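Local structure of proton-dependent oligopeptide transporter family protein (Xanthomonas campestris, 6EI3) at residues Y19-R22 and N23-Q27; A324-A328 and S329-A333; Q385-D389 and G390-M394; L469-A472 and A473-F477. The protein probably couples the inward movement of protons across the membrane to the uptake of small peptides, as a POT-family member of the major facilitator superfamily. All blocks are in the same frame, centred on the assembly; numbering follows the deposited sequence.

How the contacts relate
The four contacts follow one another along the chain and fall into two touching pairs. Contacts 1 and 2, with centres about 12 Å apart, meet where Asn23 O lies 2.8 Å from Gln332 NE2 and Gln27 OE1 2.9 Å from Ser329 OG, joining the break after helix 4-22 to the turn before helix 334-357. Contacts 3 and 4 are also about 12 Å apart between centres; here Asp389 OD2 lies 2.8 Å from Ser470 OG, linking the end of helix 363-389 to the start of helix 471-495. Contacts 2 and 3, and Phe477 of contact 4, take part in monoacylglycerol sites; contact 1 is buried, the Leu25 side chain about 7 Å from a bound lipid.

Contact 1: residues Y19-R22 and N23-Q27; sequences YGMR and NILVQ
Arg22 and Asn23 carry a buried local contact at the junction between helix 4-22 and helix 25-30, where regular helical bonding gives way to weak bonds of shorter spacing, a water and a side-chain grip. Asn23 N still makes an ordinary helical bond to Tyr19 O (3.0 Å). Beyond it the spacing shortens: Ile24 N bonds weakly to Met21 O and Leu25 N weakly to Arg22 O. A water donates to Arg22 O (2.8 Å) and accepts from Val26 N (3.0 Å), standing in for a direct bond between these two backbone groups.

The Arg22 side chain bends at chi2 and chi3, bringing the edge of its guanidinium to the Asn23 amide. Arg22 NE and NH2 both donate to Asn23 OD1, at 2.8 and 3.1 Å, and the two flat groups lie nearly coplanar, 12° apart. NE approaches almost along the C=O axis, whereas NH2 arrives on a lone pair in the carbonyl plane. The other end of the amide, ND2, is held by Ser156 of helix 137-165, which fixes the amide's rotation. Ile24 places CG1 between its backbone N and carbonyl carbon (chi1 56°), which sets Ile24 CG1 against Gly20 O at 3.3 Å. Met21 and Leu25 meet more loosely through CE and CD1. By sequence, Tyr19 matches the last tyrosine of the ExxERFxYY motif of POT transporters.

With two guanidinium donors on one oxygen, the Asn23 carbonyl is probably polarised, and the amide dipole would probably help to solvate the buried guanidinium without neutralising it.

Contact 2: residues A324-A328 and S329-A333; sequences AWFTA and SQMQA. With 78M ((2S)-2,3-dihydroxypropyl(7Z)-pentadec-7-enoate), chain K; 78M ((2S)-2,3-dihydroxypropyl(7Z)-pentadec-7-enoate), chain M; 78M ((2S)-2,3-dihydroxypropyl(7Z)-pentadec-7-enoate), chain I.
The backbone runs extended through Phe326 and Thr327 and then winds into a 3-10 turn, with Gln330 N bonded to Thr327 O (3.1 Å) and Met331 N to Ala328 O (3.2 Å). Gln330, extended beyond CG, reaches back toward Thr327: Gln330 OE1 accepts from Thr327 N at 3.0 Å, while its other amide atom, NE2, bonds to Leu157 O of helix 137-165. Gln330 OE1 also lies 3.4 Å above the plane of the Phe326 ring, offset toward the rim. On the opposite face a monoacylglycerol chain crosses with C5 over the ring centre, 3.5 Å above the Phe326 plane, so the ring is sandwiched between an amide and lipid. Met331 SD comes in at the ring edge, 3.6 Å from Phe326 CZ, a Met-aromatic contact. With CG anti to the backbone N (chi1 -159°), Phe326 also turns its edge to Trp325 CZ3. The Trp325 indole has Phe326 CB on one face and, on the other, the ester of a second monoacylglycerol, whose O1 lies over the centre of the Trp325 ring, 3.7 Å above its plane. Together the residues before the 3-10 turn and the turn itself form a lipid-binding surface leading into helix 334-357 of the MFS fold.

Contact 3: residues Q385-D389 and G390-M394; sequences QVAMD and GGEPM. With 78M ((2S)-2,3-dihydroxypropyl(7Z)-pentadec-7-enoate), chain F.
Backbone bonds close the end of helix 363-389 between Val386 and Glu392. Gly390 N keeps the helical bond to Val386 O (3.1 Å), Gly391 N turns back to Met388 O (3.1 Å), and Glu392 N reaches Ala387 O (3.0 Å). The last two, with Gly391 as the C-prime residue at phi 85°, make a Schellman motif; a positive phi of this kind is most easily adopted by glycine. A water lies beside Met388 O and Glu392 O.

Apolar contacts hold the loop that follows. Met394 bends at chi2 and chi3 and lies across Met388, CG to CG at 3.8 Å, while Met394 SD approaches Ala387 CB at 3.9 Å. Both Met394 SD and Ala387 CB also rest against the glycerol end of a monoacylglycerol, at its C20.

Polar side-chain contacts lie at the margins. Glu392 extends with CG anti to its backbone N (chi1 178°) and then bends, bringing Glu392 OE2 2.9 Å from O21 of the lipid, a weak bond. Within the last helical turn Gln385 NE2 donates a hydrogen bond to Asp389 OD1, 3.0 Å, from above the carboxylate plane; Asp389 OD2 bonds to Ser470 OG.

Chemically, the motif gives Ala387 O and Met388 O backbone N-H partners beyond the helix, while of the two carboxylates Asp389 is held by Gln385 and Ser470 and Glu392 more weakly by the lipid hydroxyl.

Contact 4: residues L469-A472 and A473-F477; sequences LSEA and AFLMF
Ser470 caps Ala473 at the start of helix 471-495, and this first turn packs closely on the side facing helix 363-389. As the N-cap, Ser470 OG, set between its own backbone N and carbonyl carbon (chi1 68°), accepts from Ala473 N at 3.2 Å along a nearly straight N-H line of 167°. Behind it the helical bonds from Phe474 N to Ser470 O (2.9 Å), Leu475 N to Glu471 O (3.0 Å) and Met476 N to Ala472 O (2.9 Å) begin. Leu469 folds back over this turn, with Leu469 CB 4.0 Å from Ala473 CB and Leu469 CD1 4.1 Å from Phe477 CD2, at the edge of the ring. Met476 stretches along Ala472, and Met476 CG lies 3.3 Å from Ala472 O.

The looser side carries the partly exposed Glu471 and Phe474. The Glu471 carboxylate makes a salt bridge with Arg456 of helix 430-456, and the Phe474 ring leans instead on helix 458-467.

Besides capping, Ser470 OG has the Asp389 carboxylate as a partner, and the carboxylates of Asp389 and Glu471 both lie near the amino end of the helix, where the helix dipole would probably help to stabilise their negative charge.

Contact 1: residues Y19-R22 and N23-Q27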
loop_
_atom_site.group_PDB
_atom_site.type_symbol
_atom_site.label_atom_id
_atom_site.label_comp_id
_atom_site.label_asym_id
_atom_site.label_seq_id
_atom_site.Cartn_x
_atom_site.Cartn_y
_atom_site.Cartn_z
ATOM N N TYR A 19 7.495 -7.559 7.386
ATOM C CA TYR A 19 8.087 -6.315 7.876
ATOM C C TYR A 19 9.578 -6.452 8.120
ATOM O O TYR A 19 10.329 -5.519 7.858
ATOM C CB TYR A 19 7.351 -5.833 9.133
ATOM C CG TYR A 19 5.990 -5.256 8.804
ATOM C CD1 TYR A 19 5.872 -4.046 8.127
ATOM C CD2 TYR A 19 4.823 -5.925 9.151
ATOM C CE1 TYR A 19 4.620 -3.510 7.813
ATOM C CE2 TYR A 19 3.566 -5.396 8.856
ATOM C CZ TYR A 19 3.470 -4.188 8.182
ATOM O OH TYR A 19 2.242 -3.647 7.893
ATOM N N GLY A 20 9.973 -7.627 8.612
ATOM C CA GLY A 20 11.358 -7.992 8.879
ATOM C C GLY A 20 12.204 -7.905 7.631
ATOM O O GLY A 20 13.224 -7.219 7.649
ATOM N N MET A 21 11.765 -8.520 6.518
ATOM C CA MET A 21 12.558 -8.415 5.289
ATOM C C MET A 21 12.442 -7.017 4.627
ATOM O O MET A 21 13.451 -6.455 4.212
ATOM C CB MET A 21 12.288 -9.581 4.296
ATOM C CG MET A 21 11.071 -9.447 3.382
ATOM S SD MET A 21 11.208 -8.349 1.923
ATOM C CE MET A 21 12.828 -8.629 1.439
ATOM N N ARG A 22 11.233 -6.448 4.563
ATOM C CA ARG A 22 10.995 -5.162 3.892
ATOM C C ARG A 22 11.770 -3.977 4.510
ATOM O O ARG A 22 12.346 -3.167 3.769
ATOM C CB ARG A 22 9.492 -4.887 3.840
ATOM C CG ARG A 22 9.040 -3.943 2.719
ATOM C CD ARG A 22 9.098 -2.466 3.059
ATOM N NE ARG A 22 8.558 -2.108 4.378
ATOM C CZ ARG A 22 7.298 -1.749 4.614
ATOM N NH1 ARG A 22 6.401 -1.754 3.633
ATOM N NH2 ARG A 22 6.922 -1.395 5.831
ATOM N N ASN A 23 11.803 -3.910 5.857
ATOM C CA ASN A 23 12.399 -2.833 6.651
ATOM C C ASN A 23 13.937 -2.883 6.722
ATOM O O ASN A 23 14.531 -1.906 7.164
ATOM C CB ASN A 23 11.744 -2.764 8.072
ATOM C CG ASN A 23 10.267 -2.405 8.008
ATOM O OD1 ASN A 23 9.678 -2.280 6.931
ATOM N ND2 ASN A 23 9.613 -2.272 9.143
ATOM N N ILE A 24 14.588 -3.954 6.215
ATOM C CA ILE A 24 16.061 -3.985 6.131
ATOM C C ILE A 24 16.527 -3.959 4.679
ATOM O O ILE A 24 17.727 -3.888 4.432
ATOM C CB ILE A 24 16.748 -5.156 6.891
ATOM C CG1 ILE A 24 16.227 -6.534 6.432
ATOM C CG2 ILE A 24 16.645 -4.978 8.373
ATOM C CD1 ILE A 24 17.278 -7.636 6.364
ATOM N N LEU A 25 15.602 -4.061 3.720
ATOM C CA LEU A 25 15.968 -4.182 2.307
ATOM C C LEU A 25 16.899 -3.063 1.786
ATOM O O LEU A 25 17.929 -3.371 1.187
ATOM C CB LEU A 25 14.713 -4.332 1.404
ATOM C CG LEU A 25 14.978 -4.605 -0.113
ATOM C CD1 LEU A 25 15.865 -5.864 -0.310
ATOM C CD2 LEU A 25 13.653 -4.822 -0.871
ATOM N N VAL A 26 16.538 -1.788 1.992
ATOM C CA VAL A 26 17.344 -0.653 1.530
ATOM C C VAL A 26 18.716 -0.585 2.253
ATOM O O VAL A 26 19.739 -0.409 1.589
ATOM C CB VAL A 26 16.536 0.665 1.595
ATOM C CG1 VAL A 26 17.423 1.878 1.338
ATOM C CG2 VAL A 26 15.429 0.638 0.551
ATOM N N GLN A 27 18.740 -0.753 3.599
ATOM C CA GLN A 27 19.996 -0.723 4.344
ATOM C C GLN A 27 20.904 -1.870 3.895
ATOM O O GLN A 27 22.109 -1.676 3.766
ATOM C CB GLN A 27 19.750 -0.765 5.860
ATOM C CG GLN A 27 21.053 -0.569 6.671
ATOM C CD GLN A 27 20.907 0.299 7.895
ATOM O OE1 GLN A 27 19.815 0.487 8.439
ATOM N NE2 GLN A 27 22.021 0.842 8.369
HETATM O O HOH W 1 14.093 -1.029 3.568
#

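Contact 2: residues A324-A328 and S329-A333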
loop_
_atom_site.group_PDB
_atom_site.type_symbol
_atom_site.label_atom_id
_atom_site.label_comp_id
_atom_site.label_asym_id
_atom_site.label_seq_id
_atom_site.Cartn_x
_atom_site.Cartn_y
_atom_site.Cartn_z
ATOM N N ALA A 324 26.854 3.193 18.740
ATOM C CA ALA A 324 27.406 2.031 18.018
ATOM C C ALA A 324 26.440 0.853 17.917
ATOM O O ALA A 324 26.399 0.204 16.881
ATOM C CB ALA A 324 28.716 1.580 18.656
ATOM N N TRP A 325 25.618 0.632 18.955
ATOM C CA TRP A 325 24.647 -0.449 19.009
ATOM C C TRP A 325 23.403 -0.229 18.133
ATOM O O TRP A 325 22.730 -1.201 17.805
ATOM C CB TRP A 325 24.241 -0.746 20.459
ATOM C CG TRP A 325 23.569 0.384 21.186
ATOM C CD1 TRP A 325 24.160 1.278 22.025
ATOM C CD2 TRP A 325 22.162 0.667 21.222
ATOM N NE1 TRP A 325 23.212 2.116 22.565
ATOM C CE2 TRP A 325 21.981 1.783 22.063
ATOM C CE3 TRP A 325 21.039 0.108 20.593
ATOM C CZ2 TRP A 325 20.724 2.350 22.296
ATOM C CZ3 TRP A 325 19.790 0.657 20.842
ATOM C CH2 TRP A 325 19.644 1.779 21.664
ATOM N N PHE A 326 23.079 1.026 17.790
ATOM C CA PHE A 326 21.871 1.368 17.012
ATOM C C PHE A 326 22.110 1.323 15.509
ATOM O O PHE A 326 23.239 1.488 15.048
ATOM C CB PHE A 326 21.355 2.761 17.432
ATOM C CG PHE A 326 19.903 3.042 17.120
ATOM C CD1 PHE A 326 18.893 2.572 17.953
ATOM C CD2 PHE A 326 19.548 3.810 16.015
ATOM C CE1 PHE A 326 17.550 2.834 17.666
ATOM C CE2 PHE A 326 18.207 4.061 15.723
ATOM C CZ PHE A 326 17.218 3.592 16.563
ATOM N N THR A 327 21.043 1.111 14.732
ATOM C CA THR A 327 21.168 1.116 13.277
ATOM C C THR A 327 19.958 1.853 12.707
ATOM O O THR A 327 18.875 1.760 13.274
ATOM C CB THR A 327 21.475 -0.290 12.726
ATOM O OG1 THR A 327 21.715 -0.205 11.331
ATOM C CG2 THR A 327 20.403 -1.316 13.048
ATOM N N ALA A 328 20.160 2.642 11.633
ATOM C CA ALA A 328 19.133 3.502 11.024
ATOM C C ALA A 328 17.739 2.853 10.819
ATOM O O ALA A 328 16.711 3.492 11.095
ATOM C CB ALA A 328 19.644 4.074 9.698
ATOM N N SER A 329 17.720 1.606 10.313
ATOM C CA SER A 329 16.486 0.850 10.023
ATOM C C SER A 329 15.579 0.667 11.235
ATOM O O SER A 329 14.363 0.601 11.068
ATOM C CB SER A 329 16.823 -0.493 9.387
ATOM O OG SER A 329 17.105 -0.341 8.005
ATOM N N GLN A 330 16.156 0.619 12.454
ATOM C CA GLN A 330 15.372 0.455 13.688
ATOM C C GLN A 330 14.349 1.576 13.937
ATOM O O GLN A 330 13.372 1.353 14.653
ATOM C CB GLN A 330 16.283 0.300 14.901
ATOM C CG GLN A 330 17.089 -0.996 14.888
ATOM C CD GLN A 330 17.944 -1.038 16.110
ATOM O OE1 GLN A 330 18.921 -0.321 16.213
ATOM N NE2 GLN A 330 17.531 -1.804 17.095
ATOM N N MET A 331 14.561 2.769 13.332
ATOM C CA MET A 331 13.645 3.907 13.487
ATOM C C MET A 331 12.254 3.564 12.970
ATOM O O MET A 331 11.285 4.171 13.418
ATOM C CB MET A 331 14.169 5.158 12.756
ATOM C CG MET A 331 15.417 5.754 13.404
ATOM S SD MET A 331 15.233 6.209 15.152
ATOM C CE MET A 331 14.392 7.780 15.007
ATOM N N GLN A 332 12.153 2.594 12.034
ATOM C CA GLN A 332 10.874 2.147 11.487
ATOM C C GLN A 332 9.947 1.583 12.563
ATOM O O GLN A 332 8.742 1.606 12.371
ATOM C CB GLN A 332 11.066 1.178 10.316
ATOM C CG GLN A 332 11.621 1.886 9.069
ATOM C CD GLN A 332 12.148 0.883 8.084
ATOM O OE1 GLN A 332 11.469 0.491 7.149
ATOM N NE2 GLN A 332 13.345 0.388 8.301
ATOM N N ALA A 333 10.494 1.180 13.743
ATOM C CA ALA A 333 9.675 0.692 14.866
ATOM C C ALA A 333 8.783 1.803 15.416
ATOM O O ALA A 333 7.796 1.513 16.094
ATOM C CB ALA A 333 10.565 0.155 15.966
HETATM O O21 78M K . 19.869 12.775 21.829
HETATM C C20 78M K . 20.024 11.984 22.998
HETATM C C18 78M K . 19.370 10.634 22.823
HETATM O O19 78M K . 17.972 10.793 22.554
HETATM C C17 78M K . 19.577 9.724 24.014
HETATM O O2 78M K . 19.177 8.426 23.514
HETATM C C1 78M K . 20.071 7.427 23.512
HETATM O O1 78M K . 21.125 7.457 24.091
HETATM C C2 78M K . 19.604 6.288 22.656
HETATM C C3 78M K . 19.832 6.571 21.181
HETATM C C4 78M K . 19.120 5.591 20.269
HETATM C C5 78M K . 18.745 6.181 18.915
HETATM C C6 78M K . 17.570 7.167 18.943
HETATM C C7 78M K . 16.288 6.470 19.254
HETATM C C8 78M K . 15.067 6.906 19.042
HETATM C C9 78M K . 13.817 6.150 19.361
HETATM C C10 78M K . 13.439 5.169 18.242
HETATM C C11 78M K . 13.946 3.736 18.404
HETATM C C12 78M K . 13.100 2.841 19.301
HETATM C C13 78M K . 11.697 2.563 18.779
HETATM C C15 78M K . 9.409 1.635 19.242
HETATM C C14 78M K . 10.787 1.892 19.789
HETATM O O21 78M M . 25.231 -2.889 26.579
HETATM C C20 78M M . 25.126 -3.416 25.265
HETATM C C18 78M M . 25.068 -2.308 24.238
HETATM O O19 78M M . 26.179 -1.425 24.425
HETATM C C17 78M M . 23.774 -1.530 24.287
HETATM O O2 78M M . 22.841 -2.325 23.513
HETATM C C1 78M M . 21.536 -2.030 23.590
HETATM O O1 78M M . 21.071 -1.197 24.328
HETATM C C2 78M M . 20.745 -2.846 22.606
HETATM C C3 78M M . 19.296 -3.115 22.993
HETATM C C4 78M M . 18.398 -3.247 21.775
HETATM C C5 78M M . 17.196 -4.150 21.963
HETATM C C6 78M M . 16.167 -4.068 20.829
HETATM C C7 78M M . 15.074 -5.110 20.911
HETATM C C8 78M M . 14.002 -5.123 21.706
HETATM C C9 78M M . 13.608 -4.106 22.747
HETATM C C10 78M M . 12.107 -3.822 22.806
HETATM C C11 78M M . 11.777 -2.390 23.204
HETATM C C12 78M M . 10.295 -2.033 23.129
HETATM C C13 78M M . 9.994 -0.567 22.814
HETATM C C15 78M M . 10.044 1.867 23.538
HETATM C C14 78M M . 10.288 0.424 23.936
HETATM O O21 78M I . 24.267 -3.925 19.327
HETATM C C20 78M I . 25.631 -4.078 19.710
HETATM C C18 78M I . 25.751 -4.495 21.158
HETATM O O19 78M I . 27.098 -4.308 21.598
HETATM C C17 78M I . 25.335 -5.931 21.407
HETATM O O2 78M I . 24.021 -6.165 20.838
HETATM C C1 78M I . 22.939 -5.890 21.575
HETATM O O1 78M I . 22.970 -5.304 22.627
HETATM C C2 78M I . 21.691 -6.399 20.915
HETATM C C3 78M I . 20.680 -6.982 21.895
HETATM C C4 78M I . 19.367 -7.367 21.239
HETATM C C5 78M I . 18.945 -8.793 21.524
HETATM C C6 78M I . 17.752 -9.256 20.706
HETATM C C7 78M I . 16.474 -9.260 21.485
HETATM C C8 78M I . 15.683 -10.297 21.713
HETATM C C9 78M I . 15.890 -11.714 21.267
HETATM C C10 78M I . 14.643 -12.583 21.409
HETATM C C11 78M I . 14.920 -14.072 21.260
HETATM C C12 78M I . 13.682 -14.950 21.303
HETATM C C13 78M I . 13.220 -15.464 19.945
HETATM C C15 78M I . 10.778 -16.143 20.328
HETATM C C14 78M I . 11.747 -15.210 19.619
#

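Contact 3: residues Q385-D389 and G390-M394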
loop_
_atom_site.group_PDB
_atom_site.type_symbol
_atom_site.label_atom_id
_atom_site.label_comp_id
_atom_site.label_asym_id
_atom_site.label_seq_id
_atom_site.Cartn_x
_atom_site.Cartn_y
_atom_site.Cartn_z
ATOM N N GLN A 385 17.513 17.375 6.663
ATOM C CA GLN A 385 18.488 17.184 5.596
ATOM C C GLN A 385 19.295 18.446 5.350
ATOM O O GLN A 385 20.495 18.332 5.185
ATOM C CB GLN A 385 17.814 16.730 4.286
ATOM C CG GLN A 385 18.792 16.180 3.233
ATOM C CD GLN A 385 19.557 14.964 3.713
ATOM O OE1 GLN A 385 18.982 14.010 4.233
ATOM N NE2 GLN A 385 20.882 14.993 3.590
ATOM N N VAL A 386 18.642 19.635 5.317
ATOM C CA VAL A 386 19.304 20.937 5.084
ATOM C C VAL A 386 20.335 21.217 6.200
ATOM O O VAL A 386 21.412 21.719 5.897
ATOM C CB VAL A 386 18.287 22.100 4.876
ATOM C CG1 VAL A 386 18.969 23.465 4.899
ATOM C CG2 VAL A 386 17.504 21.921 3.580
ATOM N N ALA A 387 20.016 20.851 7.467
ATOM C CA ALA A 387 20.941 21.002 8.599
ATOM C C ALA A 387 22.137 20.067 8.391
ATOM O O ALA A 387 23.274 20.505 8.531
ATOM C CB ALA A 387 20.239 20.693 9.916
ATOM N N MET A 388 21.884 18.829 7.937
ATOM C CA MET A 388 22.921 17.824 7.643
ATOM C C MET A 388 23.822 18.293 6.485
ATOM O O MET A 388 25.045 18.232 6.605
ATOM C CB MET A 388 22.291 16.454 7.310
ATOM C CG MET A 388 21.812 15.659 8.531
ATOM S SD MET A 388 20.653 14.312 8.099
ATOM C CE MET A 388 21.752 13.156 7.374
ATOM N N ASP A 389 23.217 18.793 5.387
ATOM C CA ASP A 389 23.944 19.282 4.214
ATOM C C ASP A 389 24.883 20.463 4.546
ATOM O O ASP A 389 25.937 20.588 3.930
ATOM C CB ASP A 389 22.973 19.627 3.064
ATOM C CG ASP A 389 22.146 18.452 2.537
ATOM O OD1 ASP A 389 22.603 17.291 2.661
ATOM O OD2 ASP A 389 21.057 18.696 1.981
ATOM N N GLY A 390 24.495 21.286 5.524
ATOM C CA GLY A 390 25.259 22.442 5.990
ATOM C C GLY A 390 26.359 22.126 7.000
ATOM O O GLY A 390 26.922 23.037 7.610
ATOM N N GLY A 391 26.652 20.843 7.177
ATOM C CA GLY A 391 27.692 20.360 8.079
ATOM C C GLY A 391 27.297 20.176 9.530
ATOM O O GLY A 391 28.148 19.831 10.355
ATOM N N GLU A 392 26.011 20.384 9.857
ATOM C CA GLU A 392 25.531 20.252 11.228
ATOM C C GLU A 392 25.360 18.782 11.629
ATOM O O GLU A 392 24.666 18.046 10.932
ATOM C CB GLU A 392 24.243 21.074 11.452
ATOM C CG GLU A 392 23.626 20.971 12.843
ATOM C CD GLU A 392 24.233 21.779 13.977
ATOM O OE1 GLU A 392 25.285 22.433 13.778
ATOM O OE2 GLU A 392 23.637 21.761 15.079
ATOM N N PRO A 393 25.985 18.331 12.744
ATOM C CA PRO A 393 25.778 16.935 13.176
ATOM C C PRO A 393 24.354 16.746 13.717
ATOM O O PRO A 393 23.910 17.505 14.582
ATOM C CB PRO A 393 26.882 16.704 14.217
ATOM C CG PRO A 393 27.224 18.056 14.723
ATOM C CD PRO A 393 26.867 19.074 13.675
ATOM N N MET A 394 23.593 15.831 13.112
ATOM C CA MET A 394 22.202 15.613 13.516
ATOM C C MET A 394 22.017 14.223 14.087
ATOM O O MET A 394 22.328 13.249 13.412
ATOM C CB MET A 394 21.233 15.884 12.358
ATOM C CG MET A 394 21.232 17.350 11.902
ATOM S SD MET A 394 20.567 18.500 13.134
ATOM C CE MET A 394 18.822 18.366 12.785
HETATM O O21 78M F . 20.835 22.104 14.439
HETATM C C20 78M F . 19.850 22.146 13.416
HETATM C C18 78M F . 18.561 22.733 13.941
HETATM O O19 78M F . 18.021 21.912 14.978
HETATM C C17 78M F . 17.542 23.005 12.856
HETATM O O2 78M F . 16.886 21.773 12.462
HETATM C C1 78M F . 15.645 21.552 12.917
HETATM O O1 78M F . 15.158 22.139 13.850
HETATM C C2 78M F . 14.944 20.499 12.108
HETATM C C3 78M F . 13.552 20.147 12.629
HETATM C C4 78M F . 12.445 20.388 11.618
HETATM C C5 78M F . 11.679 21.690 11.786
HETATM C C6 78M F . 10.694 21.967 10.648
HETATM C C7 78M F . 9.267 22.031 11.088
HETATM C C8 78M F . 8.421 21.018 11.170
HETATM C C9 78M F . 6.988 21.078 11.610
HETATM C C10 78M F . 6.808 21.440 13.090
HETATM C C11 78M F . 5.438 22.011 13.434
HETATM C C12 78M F . 4.362 20.974 13.721
HETATM C C13 78M F . 2.957 21.546 13.754
HETATM C C15 78M F . 0.499 21.142 14.149
HETATM C C14 78M F . 1.888 20.544 14.148
HETATM O O HOH W 2 25.929 16.055 8.788
#

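Contact 4: residues L469-A472 and A473-F477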
loop_
_atom_site.group_PDB
_atom_site.type_symbol
_atom_site.label_atom_id
_atom_site.label_comp_id
_atom_site.label_asym_id
_atom_site.label_seq_id
_atom_site.Cartn_x
_atom_site.Cartn_y
_atom_site.Cartn_z
ATOM N N LEU A 469 20.327 23.174 -2.645
ATOM C CA LEU A 469 19.949 21.949 -1.937
ATOM C C LEU A 469 20.578 20.708 -2.569
ATOM O O LEU A 469 20.746 20.650 -3.788
ATOM C CB LEU A 469 18.412 21.773 -1.945
ATOM C CG LEU A 469 17.516 22.958 -1.542
ATOM C CD1 LEU A 469 16.094 22.735 -2.018
ATOM C CD2 LEU A 469 17.540 23.196 -0.040
ATOM N N SER A 470 20.836 19.670 -1.744
ATOM C CA SER A 470 21.309 18.376 -2.223
ATOM C C SER A 470 20.110 17.717 -2.939
ATOM O O SER A 470 18.985 18.206 -2.807
ATOM C CB SER A 470 21.763 17.505 -1.055
ATOM O OG SER A 470 20.680 17.100 -0.227
ATOM N N GLU A 471 20.351 16.631 -3.695
ATOM C CA GLU A 471 19.313 15.874 -4.400
ATOM C C GLU A 471 18.282 15.324 -3.390
ATOM O O GLU A 471 17.075 15.457 -3.612
ATOM C CB GLU A 471 19.954 14.748 -5.226
ATOM C CG GLU A 471 19.066 14.205 -6.327
ATOM C CD GLU A 471 19.741 13.176 -7.213
ATOM O OE1 GLU A 471 19.351 11.991 -7.140
ATOM O OE2 GLU A 471 20.651 13.551 -7.985
ATOM N N ALA A 472 18.758 14.758 -2.266
ATOM C CA ALA A 472 17.893 14.242 -1.204
ATOM C C ALA A 472 16.984 15.370 -0.652
ATOM O O ALA A 472 15.776 15.190 -0.643
ATOM C CB ALA A 472 18.726 13.626 -0.089
ATOM N N ALA A 473 17.561 16.544 -0.284
ATOM C CA ALA A 473 16.832 17.699 0.262
ATOM C C ALA A 473 15.817 18.254 -0.732
ATOM O O ALA A 473 14.691 18.556 -0.336
ATOM C CB ALA A 473 17.801 18.791 0.719
ATOM N N PHE A 474 16.191 18.342 -2.029
ATOM C CA PHE A 474 15.281 18.794 -3.082
ATOM C C PHE A 474 14.054 17.852 -3.160
ATOM O O PHE A 474 12.926 18.328 -3.187
ATOM C CB PHE A 474 16.004 18.836 -4.437
ATOM C CG PHE A 474 15.130 19.285 -5.587
ATOM C CD1 PHE A 474 14.990 20.635 -5.890
ATOM C CD2 PHE A 474 14.429 18.358 -6.357
ATOM C CE1 PHE A 474 14.171 21.049 -6.943
ATOM C CE2 PHE A 474 13.609 18.773 -7.408
ATOM C CZ PHE A 474 13.479 20.115 -7.688
ATOM N N LEU A 475 14.293 16.530 -3.230
ATOM C CA LEU A 475 13.265 15.493 -3.305
ATOM C C LEU A 475 12.342 15.514 -2.095
ATOM O O LEU A 475 11.143 15.343 -2.259
ATOM C CB LEU A 475 13.888 14.094 -3.482
ATOM C CG LEU A 475 14.325 13.711 -4.897
ATOM C CD1 LEU A 475 15.212 12.452 -4.861
ATOM C CD2 LEU A 475 13.118 13.471 -5.814
ATOM N N MET A 476 12.894 15.765 -0.893
ATOM C CA MET A 476 12.103 15.837 0.335
ATOM C C MET A 476 11.112 16.994 0.286
ATOM O O MET A 476 9.919 16.785 0.521
ATOM C CB MET A 476 12.993 15.881 1.576
ATOM C CG MET A 476 13.703 14.579 1.826
ATOM S SD MET A 476 15.172 14.834 2.820
ATOM C CE MET A 476 15.826 13.140 2.829
ATOM N N PHE A 477 11.581 18.175 -0.135
ATOM C CA PHE A 477 10.728 19.368 -0.294
ATOM C C PHE A 477 9.727 19.203 -1.424
ATOM O O PHE A 477 8.591 19.639 -1.287
ATOM C CB PHE A 477 11.572 20.639 -0.449
ATOM C CG PHE A 477 12.250 21.022 0.849
ATOM C CD1 PHE A 477 11.528 21.094 2.040
ATOM C CD2 PHE A 477 13.600 21.344 0.877
ATOM C CE1 PHE A 477 12.145 21.461 3.231
ATOM C CE2 PHE A 477 14.224 21.691 2.077
ATOM C CZ PHE A 477 13.494 21.741 3.249
#